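Local coordinates for extracellular solute-binding protein family 1 (Arthrobacter chlorophenolicus, PDB 4R2F), which binds a disaccharide, laminaribiose in this structure, and probably delivers it as the extracellular solute-binding component of a sugar transporter, at residues 163-168 with 184-189. Residues are numbered along the deposited sequence; the frame is centred on the assembly and turned at random.
Sequences SLFEKA and KKLKGV
Segments 163-168, on helix 162-168, and 184-188, the C-terminal part of helix 176-188, cross almost at right angles (89°), their axes 9.0 Å apart at closest approach. A168 and L186 bring the backbones nearest, with CA atoms 5.4 Å from each other. A168 suits this place because a lone methyl lets the chains come so close: its CB lies 3.7 Å from L186 CD2 and also meets V189 CG2 and the carbonyl oxygen of K185. L186, a branched leucine, sends its two methyls to different places. CD1 sits over one face of the flat F165 ring in a CH-pi contact, 4.2 Å from the centroid, while CD2 packs tightly at 3.3 Å from L164 O. Helix 162-168 directly follows the long strand 145-161 of the sheet, and the next helix, 176-188, packs across it at the periphery of this solute-binding-protein fold, the contact centred about 28 Å from the centre of the chain. Cutting L186 back to an alanine is likely to strip the F165 face of its methyl and open a gap beside A168. Branched V189 sets apolar bulk against A168 and, at the solvent-facing margin, K167, whose CD lies 3.7 Å from V189 CG2. With CG anti to the backbone N (chi1 -168°), the lysine runs past the valine in the opposite direction, touching it through that methylene and bending at chi3 and chi4.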
ATOM      1  N   SER A 163     -24.246   9.789  -3.613  1.00 38.15           N
ATOM      2  CA  SER A 163     -25.059  10.983  -3.340  1.00 32.88           C
ATOM      3  C   SER A 163     -24.406  12.240  -3.891  1.00 42.24           C
ATOM      4  O   SER A 163     -25.082  13.157  -4.327  1.00 32.64           O
ATOM      5  CB  SER A 163     -25.320  11.133  -1.836  1.00 42.61           C
ATOM      6  OG  SER A 163     -24.101  11.139  -1.092  1.00 31.64           O
ATOM      7  N   LEU A 164     -23.083  12.282  -3.900  1.00 33.64           N
ATOM      8  CA  LEU A 164     -22.398  13.495  -4.317  1.00 28.65           C
ATOM      9  C   LEU A 164     -22.293  13.606  -5.815  1.00 34.36           C
ATOM     10  O   LEU A 164     -22.231  14.714  -6.360  1.00 35.26           O
ATOM     11  CB  LEU A 164     -20.997  13.573  -3.677  1.00 36.73           C
ATOM     12  CG  LEU A 164     -21.057  13.805  -2.169  1.00 35.09           C
ATOM     13  CD1 LEU A 164     -19.673  13.853  -1.548  1.00 34.34           C
ATOM     14  CD2 LEU A 164     -21.808  15.096  -1.869  1.00 38.40           C
ATOM     15  N   PHE A 165     -22.253  12.464  -6.485  1.00 32.55           N
ATOM     16  CA  PHE A 165     -22.288  12.453  -7.940  1.00 28.70           C
ATOM     17  C   PHE A 165     -23.692  12.824  -8.406  1.00 47.98           C
ATOM     18  O   PHE A 165     -23.847  13.559  -9.366  1.00 36.66           O
ATOM     19  CB  PHE A 165     -21.834  11.101  -8.490  1.00 39.90           C
ATOM     20  CG  PHE A 165     -20.351  11.019  -8.661  1.00 35.34           C
ATOM     21  CD1 PHE A 165     -19.514  10.899  -7.544  1.00 35.68           C
ATOM     22  CD2 PHE A 165     -19.780  11.163  -9.918  1.00 36.58           C
ATOM     23  CE1 PHE A 165     -18.140  10.878  -7.700  1.00 31.97           C
ATOM     24  CE2 PHE A 165     -18.407  11.151 -10.071  1.00 33.80           C
ATOM     25  CZ  PHE A 165     -17.587  10.995  -8.970  1.00 35.05           C
ATOM     26  N   GLU A 166     -24.700  12.342  -7.690  1.00 34.54           N
ATOM     27  CA  GLU A 166     -26.089  12.703  -7.958  1.00 47.84           C
ATOM     28  C   GLU A 166     -26.323  14.203  -7.758  1.00 42.04           C
ATOM     29  O   GLU A 166     -26.905  14.856  -8.602  1.00 36.30           O
ATOM     30  CB  GLU A 166     -26.986  11.895  -7.031  1.00 55.49           C
ATOM     31  CG  GLU A 166     -28.444  12.297  -6.987  1.00 73.12           C
ATOM     32  CD  GLU A 166     -29.232  11.357  -6.099  1.00131.32           C
ATOM     33  OE1 GLU A 166     -28.759  11.042  -4.981  1.00 93.39           O
ATOM     34  OE2 GLU A 166     -30.316  10.919  -6.527  1.00100.47           O
ATOM     35  N   LYS A 167     -25.849  14.741  -6.642  1.00 36.44           N
ATOM     36  CA  LYS A 167     -25.945  16.153  -6.375  1.00 35.94           C
ATOM     37  C   LYS A 167     -25.293  17.019  -7.443  1.00 41.80           C
ATOM     38  O   LYS A 167     -25.820  18.059  -7.805  1.00 42.15           O
ATOM     39  CB  LYS A 167     -25.312  16.483  -5.024  1.00 41.36           C
ATOM     40  CG  LYS A 167     -25.634  17.889  -4.531  1.00 57.06           C
ATOM     41  CD  LYS A 167     -24.579  18.427  -3.569  1.00 66.26           C
ATOM     42  CE  LYS A 167     -24.694  17.815  -2.180  1.00 56.59           C
ATOM     43  NZ  LYS A 167     -25.695  18.515  -1.334  1.00123.96           N
ATOM     44  N   ALA A 168     -24.136  16.611  -7.936  1.00 43.01           N
ATOM     45  CA  ALA A 168     -23.411  17.394  -8.935  1.00 36.25           C
ATOM     46  C   ALA A 168     -23.951  17.156 -10.338  1.00 40.33           C
ATOM     47  O   ALA A 168     -23.548  17.834 -11.272  1.00 43.67           O
ATOM     48  CB  ALA A 168     -21.916  17.047  -8.902  1.00 39.50           C
ATOM     49  N   LYS A 184     -14.539  19.225 -11.723  1.00 35.06           N
ATOM     50  CA  LYS A 184     -15.006  20.625 -11.748  1.00 43.43           C
ATOM     51  C   LYS A 184     -16.466  20.786 -11.260  1.00 40.18           C
ATOM     52  O   LYS A 184     -16.788  21.748 -10.574  1.00 40.95           O
ATOM     53  CB  LYS A 184     -14.905  21.214 -13.157  1.00 48.13           C
ATOM     54  CG  LYS A 184     -13.499  21.456 -13.671  1.00 53.18           C
ATOM     55  CD  LYS A 184     -13.595  22.068 -15.062  1.00 67.68           C
ATOM     56  CE  LYS A 184     -12.257  22.100 -15.768  1.00 73.04           C
ATOM     57  NZ  LYS A 184     -12.337  22.935 -16.991  1.00108.34           N
ATOM     58  N   LYS A 185     -17.349  19.866 -11.642  1.00 41.22           N
ATOM     59  CA  LYS A 185     -18.759  19.968 -11.252  1.00 35.63           C
ATOM     60  C   LYS A 185     -18.914  19.631  -9.792  1.00 44.85           C
ATOM     61  O   LYS A 185     -19.744  20.201  -9.117  1.00 38.80           O
ATOM     62  CB  LYS A 185     -19.645  19.033 -12.067  1.00 38.17           C
ATOM     63  CG  LYS A 185     -19.664  19.318 -13.557  1.00 59.76           C
ATOM     64  CD  LYS A 185     -20.537  20.505 -13.890  1.00 76.11           C
ATOM     65  CE  LYS A 185     -20.676  20.632 -15.391  1.00 84.15           C
ATOM     66  NZ  LYS A 185     -21.525  21.799 -15.733  1.00100.28           N
ATOM     67  N   LEU A 186     -18.120  18.683  -9.310  1.00 35.54           N
ATOM     68  CA  LEU A 186     -18.167  18.300  -7.915  1.00 37.57           C
ATOM     69  C   LEU A 186     -17.666  19.448  -7.058  1.00 44.28           C
ATOM     70  O   LEU A 186     -18.229  19.741  -6.007  1.00 32.39           O
ATOM     71  CB  LEU A 186     -17.333  17.051  -7.679  1.00 41.21           C
ATOM     72  CG  LEU A 186     -17.995  15.794  -8.240  1.00 34.05           C
ATOM     73  CD1 LEU A 186     -16.970  14.699  -8.462  1.00 33.60           C
ATOM     74  CD2 LEU A 186     -19.097  15.314  -7.304  1.00 36.85           C
ATOM     75  N   LYS A 187     -16.612  20.108  -7.511  1.00 37.72           N
ATOM     76  CA  LYS A 187     -16.131  21.297  -6.821  1.00 38.47           C
ATOM     77  C   LYS A 187     -17.232  22.354  -6.734  1.00 47.58           C
ATOM     78  O   LYS A 187     -17.417  22.992  -5.709  1.00 38.53           O
ATOM     79  CB  LYS A 187     -14.914  21.854  -7.536  1.00 36.35           C
ATOM     80  CG  LYS A 187     -14.329  23.130  -6.925  1.00 41.90           C
ATOM     81  CD  LYS A 187     -13.155  23.573  -7.791  1.00 43.44           C
ATOM     82  CE  LYS A 187     -13.197  25.041  -8.162  1.00 70.60           C
ATOM     83  NZ  LYS A 187     -12.949  25.851  -6.948  1.00 68.92           N
ATOM     84  N   GLY A 188     -17.977  22.504  -7.814  1.00 34.63           N
ATOM     85  CA  GLY A 188     -19.074  23.445  -7.893  1.00 38.74           C
ATOM     86  C   GLY A 188     -20.197  23.158  -6.924  1.00 43.54           C
ATOM     87  O   GLY A 188     -20.923  24.059  -6.601  1.00 43.65           O
ATOM     88  N   VAL A 189     -20.354  21.927  -6.437  1.00 45.24           N
ATOM     89  CA  VAL A 189     -21.329  21.698  -5.354  1.00 38.01           C
ATOM     90  C   VAL A 189     -20.649  21.525  -3.990  1.00 40.83           C
ATOM     91  O   VAL A 189     -21.246  20.986  -3.066  1.00 34.60           O
ATOM     92  CB  VAL A 189     -22.329  20.548  -5.636  1.00 49.89           C
ATOM     93  CG1 VAL A 189     -23.112  20.837  -6.915  1.00 46.58           C
ATOM     94  CG2 VAL A 189     -21.647  19.181  -5.698  1.00 46.90           C
TER